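Local coordinates for protein glutamate--tRNA ligase (Elizabethkingia anophelis, PDB 6B1Z) that ligates glutamate to its cognate tRNA at the expense of ATP, as a class I aminoacyl-tRNA synthetase, at residues G277-P282 with A295-E300; K350-N355 with R397-K402; L260-K265 with A344-E349. All blocks are in the same frame, centred on the assembly; numbering follows the deposited sequence. Where two conformers were deposited one is given.

In the fold
The three contacts gather where the class I catalytic region gives way to the helical part that, by family, binds the anticodon. Interactions 1 and 2 are partly buried, whereas interaction 3 lies at the surface. Interactions 2 and 3 share helix 348-361: interaction 3 holds the chain that leads into it, and interaction 2 grips its flank. F278 and Y297 of interaction 1 pack on F346 of interaction 3, while E300 touches F400 of interaction 2. Chemistry follows place. Interaction 1 joins a proline-on-tyrosine contact to backbone bonds and waters, interaction 2 turns on one buried asparagine amide, and interaction 3 combines a beta bridge with an exposed arginine.

Interaction 1: G277-P282 with A295-E300; sequences GFPVFP and AGYREE
In the two loops that flank the short strands 285-286 and 293-294 of the catalytic region, P279 lies over the ring of Y297. Its CG stands 3.5 Å from the ring centroid, 6° off the normal, a CH-pi contact over the middle of one face. Proline suits this place, its compact, rigid ring offering a C-H to the pi cloud; the two side chains cross at about a right angle. Y297 CG is anti to its own carbonyl carbon (chi1 -82°), beside the backbone N. At the hydroxyl end of the phenol, a water donates to P279 O at 2.6 Å and bonds to Y297 OH at 2.7 Å. Segment 277-282 follows helix 270-276, which begins within the KLSKR form of the KMSKS signature of class I synthetases, and G277, with its positive phi, ends that helix. Farther on, two successive carbonyls meet two successive amides where the chain takes up helical backbone angles. Y297 N donates to F281 O at 3.0 Å, and R298 N to P282 O at 2.9 Å, the latter nearly straight at 173°. Glycine is required at G296, since a CB would clash with P282 O; its absence lets the chains come close enough for a C-H...O contact of 3.2 Å from G296 CA to F281 O. Behind this turn P282 packs on Y65 and A69 of helix 62-73, and the R298 guanidinium pairs with E68 of that helix as well as with E299. A second water accepts from V280 N and donates to A295 O at 2.6 Å.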
# COMPACT_ATOMS: atom_id res chain seq x y z
N GLY A 277 -14.17 -2.93 4.19
CA GLY A 277 -13.82 -1.88 5.12
C GLY A 277 -12.35 -1.76 5.50
O GLY A 277 -12.02 -1.65 6.68
N PHE A 278 -11.46 -1.78 4.52
CA PHE A 278 -10.07 -1.46 4.76
C PHE A 278 -9.59 -0.55 3.64
O PHE A 278 -10.17 -0.54 2.54
CB PHE A 278 -9.17 -2.71 4.88
CG PHE A 278 -9.23 -3.63 3.69
CD1 PHE A 278 -8.44 -3.40 2.57
CD2 PHE A 278 -10.03 -4.77 3.72
CE1 PHE A 278 -8.48 -4.27 1.48
CE2 PHE A 278 -10.07 -5.63 2.64
CZ PHE A 278 -9.29 -5.38 1.52
N PRO A 279 -8.56 0.25 3.88
CA PRO A 279 -8.09 1.17 2.86
C PRO A 279 -7.29 0.44 1.79
O PRO A 279 -6.85 -0.70 1.96
CB PRO A 279 -7.21 2.16 3.64
CG PRO A 279 -6.80 1.44 4.86
CD PRO A 279 -7.85 0.41 5.17
N VAL A 280 -7.14 1.11 0.66
CA VAL A 280 -6.39 0.54 -0.45
C VAL A 280 -5.18 1.37 -0.85
O VAL A 280 -4.28 0.84 -1.53
CB VAL A 280 -7.30 0.30 -1.67
CG1 VAL A 280 -8.30 -0.81 -1.37
CG2 VAL A 280 -8.01 1.59 -2.07
N PHE A 281 -5.08 2.63 -0.42
CA PHE A 281 -3.94 3.47 -0.74
C PHE A 281 -3.20 3.86 0.54
O PHE A 281 -3.83 3.97 1.60
CB PHE A 281 -4.41 4.74 -1.47
CG PHE A 281 -5.33 4.45 -2.63
CD1 PHE A 281 -5.00 3.50 -3.58
CD2 PHE A 281 -6.54 5.13 -2.75
CE1 PHE A 281 -5.85 3.24 -4.65
CE2 PHE A 281 -7.39 4.88 -3.81
CZ PHE A 281 -7.05 3.93 -4.76
N PRO A 282 -1.88 4.08 0.49
CA PRO A 282 -1.18 4.47 1.73
C PRO A 282 -1.64 5.80 2.29
O PRO A 282 -1.73 5.95 3.52
CB PRO A 282 0.30 4.50 1.31
CG PRO A 282 0.26 4.70 -0.20
CD PRO A 282 -0.96 3.94 -0.65
N ALA A 295 -9.82 7.32 1.92
CA ALA A 295 -8.97 7.52 3.09
C ALA A 295 -7.81 6.53 3.08
O ALA A 295 -8.00 5.34 2.84
CB ALA A 295 -9.79 7.36 4.38
N GLY A 296 -6.61 7.03 3.32
CA GLY A 296 -5.44 6.18 3.27
C GLY A 296 -5.19 5.42 4.58
O GLY A 296 -5.77 5.72 5.63
N TYR A 297 -4.31 4.42 4.49
CA TYR A 297 -3.83 3.74 5.69
C TYR A 297 -3.35 4.74 6.74
O TYR A 297 -3.67 4.62 7.93
CB TYR A 297 -2.70 2.77 5.34
CG TYR A 297 -3.16 1.42 4.80
CD1 TYR A 297 -3.43 1.24 3.45
CD2 TYR A 297 -3.31 0.33 5.66
CE1 TYR A 297 -3.83 0.00 2.96
CE2 TYR A 297 -3.71 -0.89 5.18
CZ TYR A 297 -3.99 -1.04 3.84
OH TYR A 297 -4.39 -2.27 3.35
N ARG A 298 -2.57 5.74 6.31
CA ARG A 298 -2.03 6.70 7.27
C ARG A 298 -3.14 7.42 8.02
O ARG A 298 -3.14 7.48 9.26
CB ARG A 298 -1.12 7.71 6.55
CG ARG A 298 -0.56 8.78 7.50
CD ARG A 298 0.24 9.85 6.75
NE ARG A 298 -0.60 10.54 5.78
CZ ARG A 298 -0.16 11.48 4.95
NH1 ARG A 298 1.12 11.83 4.98
NH2 ARG A 298 -0.98 12.04 4.08
N GLU A 299 -4.12 7.94 7.29
CA GLU A 299 -5.17 8.72 7.92
C GLU A 299 -6.14 7.85 8.72
O GLU A 299 -6.78 8.36 9.65
CB GLU A 299 -5.91 9.53 6.86
CG GLU A 299 -5.06 10.63 6.22
CD GLU A 299 -4.24 10.17 5.01
OE1 GLU A 299 -4.06 8.95 4.82
OE2 GLU A 299 -3.80 11.04 4.23
N GLU A 300 -6.24 6.56 8.38
CA GLU A 300 -7.05 5.63 9.16
C GLU A 300 -6.35 5.17 10.43
O GLU A 300 -6.94 4.39 11.19
CB GLU A 300 -7.42 4.41 8.30
CG GLU A 300 -8.47 4.72 7.24
CD GLU A 300 -9.80 5.16 7.83
OE1 GLU A 300 -10.29 4.48 8.76
OE2 GLU A 300 -10.35 6.19 7.39
O HOH W 1 -5.26 -2.42 0.81
O HOH W 2 -7.61 4.13 0.57

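Interaction 2: K350-N355 with R397-K402; sequences KAKWFN and RATFVK
ND2 of N355 donates to two carbonyl oxygens, T399 O across the contact and G301 O in the loop before helix 304-312. The contact belongs to the all-helical region that by family binds the anticodon. Here helix 348-361, whose A351 and F354 pack on helix 304-312, meets the loop leading into helix 401-406. The bond from N355 ND2 to T399 O is 2.9 Å long with an angle of 156° at the hydrogen, and it lies close to both the amide plane and the carbonyl plane. The other end of the amide is held too, because OD1 accepts from L303 N. Asparagine suits this buried place: one short side chain both gives and takes, and these bonds fix which way the amide is turned. The unusual first torsion of N355 (chi1 -143°), away from the staggered positions, carries CG toward the loop. D403, in helix 401-406, accepts from the backbone N of both T399 and F400, which would steady the loop next to the asparagine. The F400 ring lies obliquely against the amide, its CD1 3.4 Å from N355 ND2; the two planes are 38° apart and the side chains cross at about a right angle. Y302 meets the same ring edge-to-face. T399 serves with its methyl as well as its carbonyl, a threonine thus bringing an apolar branch to the flank of the helix. CG2 is anti to the backbone N, and this methyl meets K352, one turn back along helix 348-361. T399 CG2 rests 3.8 Å from K352 CB and 3.5 Å from K352 O.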
# COMPACT_ATOMS: atom_id res chain seq x y z
N LYS A 350 -4.75 -9.54 9.54
CA LYS A 350 -3.32 -9.44 9.79
C LYS A 350 -2.86 -7.99 9.84
O LYS A 350 -2.02 -7.62 10.67
CB LYS A 350 -2.56 -10.20 8.71
CG LYS A 350 -1.13 -10.47 9.09
CD LYS A 350 -1.09 -11.57 10.11
CE LYS A 350 0.32 -11.83 10.57
NZ LYS A 350 0.41 -13.14 11.27
N ALA A 351 -3.41 -7.13 8.98
CA ALA A 351 -3.01 -5.73 9.02
C ALA A 351 -3.38 -5.09 10.35
O ALA A 351 -2.59 -4.34 10.93
CB ALA A 351 -3.66 -4.98 7.86
N LYS A 352 -4.57 -5.42 10.87
CA LYS A 352 -4.98 -4.88 12.16
C LYS A 352 -4.16 -5.48 13.29
O LYS A 352 -3.81 -4.79 14.25
CB LYS A 352 -6.48 -5.12 12.36
CG LYS A 352 -7.29 -4.25 11.40
CD LYS A 352 -8.76 -4.56 11.41
CE LYS A 352 -9.52 -3.53 10.60
NZ LYS A 352 -10.97 -3.90 10.50
N TRP A 353 -3.83 -6.77 13.19
CA TRP A 353 -3.00 -7.41 14.21
C TRP A 353 -1.63 -6.75 14.28
O TRP A 353 -1.14 -6.46 15.37
CB TRP A 353 -2.87 -8.91 13.93
CG TRP A 353 -1.92 -9.65 14.87
CD1 TRP A 353 -2.24 -10.21 16.08
CD2 TRP A 353 -0.53 -9.94 14.64
NE1 TRP A 353 -1.13 -10.84 16.61
CE2 TRP A 353 -0.07 -10.68 15.75
CE3 TRP A 353 0.37 -9.63 13.61
CZ2 TRP A 353 1.25 -11.12 15.86
CZ3 TRP A 353 1.69 -10.08 13.72
CH2 TRP A 353 2.11 -10.82 14.84
N PHE A 354 -1.01 -6.52 13.13
CA PHE A 354 0.27 -5.80 13.11
C PHE A 354 0.14 -4.44 13.78
O PHE A 354 1.02 -4.05 14.56
CB PHE A 354 0.78 -5.63 11.68
CG PHE A 354 1.64 -6.77 11.19
CD1 PHE A 354 2.91 -7.00 11.72
CD2 PHE A 354 1.19 -7.60 10.17
CE1 PHE A 354 3.71 -8.05 11.26
CE2 PHE A 354 1.98 -8.64 9.69
CZ PHE A 354 3.24 -8.87 10.23
N ASN A 355 -0.93 -3.69 13.48
CA ASN A 355 -1.09 -2.38 14.09
C ASN A 355 -1.17 -2.50 15.61
O ASN A 355 -0.53 -1.74 16.34
CB ASN A 355 -2.32 -1.64 13.55
CG ASN A 355 -2.05 -0.13 13.41
OD1 ASN A 355 -1.08 0.26 12.75
ND2 ASN A 355 -2.84 0.71 14.08
N ARG A 397 -5.58 -3.13 24.70
CA ARG A 397 -6.73 -3.65 23.97
C ARG A 397 -7.01 -2.94 22.66
O ARG A 397 -7.80 -3.45 21.85
CB ARG A 397 -7.98 -3.58 24.86
N ALA A 398 -6.38 -1.80 22.41
CA ALA A 398 -6.66 -0.98 21.24
C ALA A 398 -5.96 -1.51 20.00
O ALA A 398 -4.86 -2.06 20.06
CB ALA A 398 -6.20 0.46 21.49
N THR A 399 -6.62 -1.33 18.86
CA THR A 399 -6.01 -1.58 17.56
C THR A 399 -5.53 -0.30 16.91
O THR A 399 -4.53 -0.31 16.18
CB THR A 399 -7.01 -2.30 16.66
OG1 THR A 399 -7.47 -3.48 17.34
CG2 THR A 399 -6.37 -2.73 15.32
N PHE A 400 -6.22 0.81 17.18
CA PHE A 400 -5.89 2.15 16.70
C PHE A 400 -5.97 3.10 17.88
O PHE A 400 -6.76 2.87 18.80
CB PHE A 400 -6.88 2.60 15.60
CG PHE A 400 -6.92 1.68 14.42
CD1 PHE A 400 -5.98 1.79 13.43
CD2 PHE A 400 -7.87 0.67 14.34
CE1 PHE A 400 -5.98 0.93 12.35
CE2 PHE A 400 -7.88 -0.20 13.26
CZ PHE A 400 -6.93 -0.07 12.25
N VAL A 401 -5.19 4.19 17.83
CA VAL A 401 -5.22 5.16 18.93
C VAL A 401 -6.63 5.67 19.19
O VAL A 401 -7.03 5.85 20.35
CB VAL A 401 -4.24 6.31 18.65
CG1 VAL A 401 -4.44 7.44 19.67
CG2 VAL A 401 -2.83 5.80 18.69
N LYS A 402 -7.43 5.87 18.13
CA LYS A 402 -8.78 6.40 18.33
C LYS A 402 -9.64 5.47 19.19
O LYS A 402 -10.59 5.93 19.83
CB LYS A 402 -9.47 6.64 16.98
CG LYS A 402 -9.92 5.37 16.25
CD LYS A 402 -10.48 5.67 14.86
CE LYS A 402 -10.23 4.49 13.92
NZ LYS A 402 -10.19 4.87 12.47

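Interaction 3: L260-K265 with A344-E349; sequences LKPEGK and ARFSAE. With FMT (formic acid), chain D.
R345 reaches across to the backbone of K261, P262 and G264, its chain extended from CG to NE. CB lies 3.6 Å from K261 O, and CG comes to 3.4 Å from the same oxygen while also touching L260 CB. CD sits between carbonyls, 3.5 Å from P262 O. At the tip NH1 donates to K261 O at 2.9 Å, from above that carbonyl plane. R345 NH2 donates to G264 O at 3.0 Å; NH1 points end-on at this oxygen too, but its distance of 2.5 Å to G264 O is doubtfully short. Arginine fits here because a long chain with several N-H groups can tie down a bare loop. That loop leads into the KMSKS-type signature, where K261 bonds to K267 O and pairs with D272. At the backbone angles of G264 a CB would be jammed against the carbonyl oxygen of E263, which calls for glycine. At the base of the arginine, L260 N donates to A344 O at 2.8 Å and F346 N to L260 O at 2.9 Å, a single parallel beta bridge. P262 CG meets the F346 ring at its edge. S347 then caps helix 348-361 through K350 N, and its OG also donates to O2 of a formic acid molecule, probably from the crystallisation liquor.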
# COMPACT_ATOMS: atom_id res chain seq x y z
N LEU A 260 -3.57 -11.41 -3.80
CA LEU A 260 -4.86 -12.05 -3.99
C LEU A 260 -5.93 -11.45 -3.06
O LEU A 260 -5.63 -10.82 -2.04
CB LEU A 260 -4.74 -13.55 -3.76
CG LEU A 260 -3.70 -14.24 -4.66
CD1 LEU A 260 -3.57 -15.69 -4.29
CD2 LEU A 260 -4.09 -14.10 -6.13
N LYS A 261 -7.19 -11.66 -3.45
CA LYS A 261 -8.31 -11.20 -2.65
C LYS A 261 -8.30 -11.86 -1.27
O LYS A 261 -7.78 -12.97 -1.10
CB LYS A 261 -9.63 -11.52 -3.35
CG LYS A 261 -9.93 -10.67 -4.55
CD LYS A 261 -11.36 -10.90 -5.03
CE LYS A 261 -11.63 -10.15 -6.31
NZ LYS A 261 -11.35 -8.69 -6.16
N PRO A 262 -8.90 -11.22 -0.27
CA PRO A 262 -8.95 -11.85 1.06
C PRO A 262 -9.68 -13.18 1.05
O PRO A 262 -9.30 -14.11 1.78
CB PRO A 262 -9.67 -10.81 1.92
CG PRO A 262 -9.50 -9.52 1.21
CD PRO A 262 -9.48 -9.86 -0.26
N GLU A 263 -10.73 -13.29 0.25
CA GLU A 263 -11.53 -14.51 0.19
C GLU A 263 -12.00 -14.70 -1.24
O GLU A 263 -12.29 -13.72 -1.95
CB GLU A 263 -12.72 -14.45 1.17
CG GLU A 263 -12.29 -14.55 2.65
CD GLU A 263 -13.38 -14.15 3.64
OE1 GLU A 263 -14.52 -13.89 3.21
OE2 GLU A 263 -13.08 -14.10 4.85
N GLY A 264 -12.07 -15.95 -1.67
CA GLY A 264 -12.49 -16.26 -3.01
C GLY A 264 -11.36 -16.18 -4.02
O GLY A 264 -10.19 -15.97 -3.70
N LYS A 265 -11.75 -16.37 -5.28
CA LYS A 265 -10.82 -16.29 -6.40
C LYS A 265 -10.62 -14.84 -6.85
O LYS A 265 -11.45 -13.96 -6.58
CB LYS A 265 -11.33 -17.14 -7.57
N ALA A 344 -0.09 -14.19 -2.71
CA ALA A 344 -0.39 -14.08 -1.29
C ALA A 344 -1.73 -13.37 -1.12
O ALA A 344 -1.95 -12.33 -1.74
CB ALA A 344 0.72 -13.31 -0.56
N ARG A 345 -2.61 -13.93 -0.29
CA ARG A 345 -3.89 -13.29 -0.02
C ARG A 345 -3.72 -12.11 0.93
O ARG A 345 -3.05 -12.21 1.96
CB ARG A 345 -4.88 -14.27 0.61
CG ARG A 345 -5.46 -15.28 -0.35
CD ARG A 345 -6.67 -15.95 0.30
NE ARG A 345 -7.22 -17.03 -0.51
CZ ARG A 345 -8.17 -16.88 -1.43
NH1 ARG A 345 -8.68 -15.68 -1.67
NH2 ARG A 345 -8.62 -17.93 -2.10
N PHE A 346 -4.34 -10.98 0.59
CA PHE A 346 -4.38 -9.88 1.54
C PHE A 346 -5.25 -10.27 2.73
O PHE A 346 -6.28 -10.93 2.58
CB PHE A 346 -4.94 -8.62 0.89
CG PHE A 346 -5.06 -7.48 1.87
CD1 PHE A 346 -3.93 -6.79 2.27
CD2 PHE A 346 -6.28 -7.16 2.43
CE1 PHE A 346 -4.02 -5.77 3.21
CE2 PHE A 346 -6.38 -6.14 3.37
CZ PHE A 346 -5.25 -5.45 3.76
N SER A 347 -4.85 -9.83 3.93
CA SER A 347 -5.61 -10.09 5.16
C SER A 347 -5.79 -8.80 5.94
O SER A 347 -4.82 -8.26 6.49
CB SER A 347 -4.91 -11.15 6.02
OG SER A 347 -5.57 -11.34 7.28
N ALA A 348 -7.02 -8.31 6.02
CA ALA A 348 -7.30 -7.17 6.87
C ALA A 348 -7.05 -7.53 8.34
O ALA A 348 -6.56 -6.70 9.11
CB ALA A 348 -8.73 -6.70 6.65
N GLU A 349 -7.36 -8.77 8.72
CA GLU A 349 -7.11 -9.25 10.08
C GLU A 349 -5.64 -9.09 10.44
O GLU A 349 -5.30 -8.57 11.50
CB GLU A 349 -7.51 -10.72 10.20
CG GLU A 349 -7.10 -11.37 11.53
CD GLU A 349 -8.07 -11.10 12.65
OE1 GLU A 349 -9.22 -10.67 12.37
OE2 GLU A 349 -7.70 -11.32 13.83
C FMT D . -9.17 -11.55 6.62
O1 FMT D . -9.13 -10.37 6.96
O2 FMT D . -8.18 -12.26 6.45
O HOH W 3 -7.15 -13.38 3.78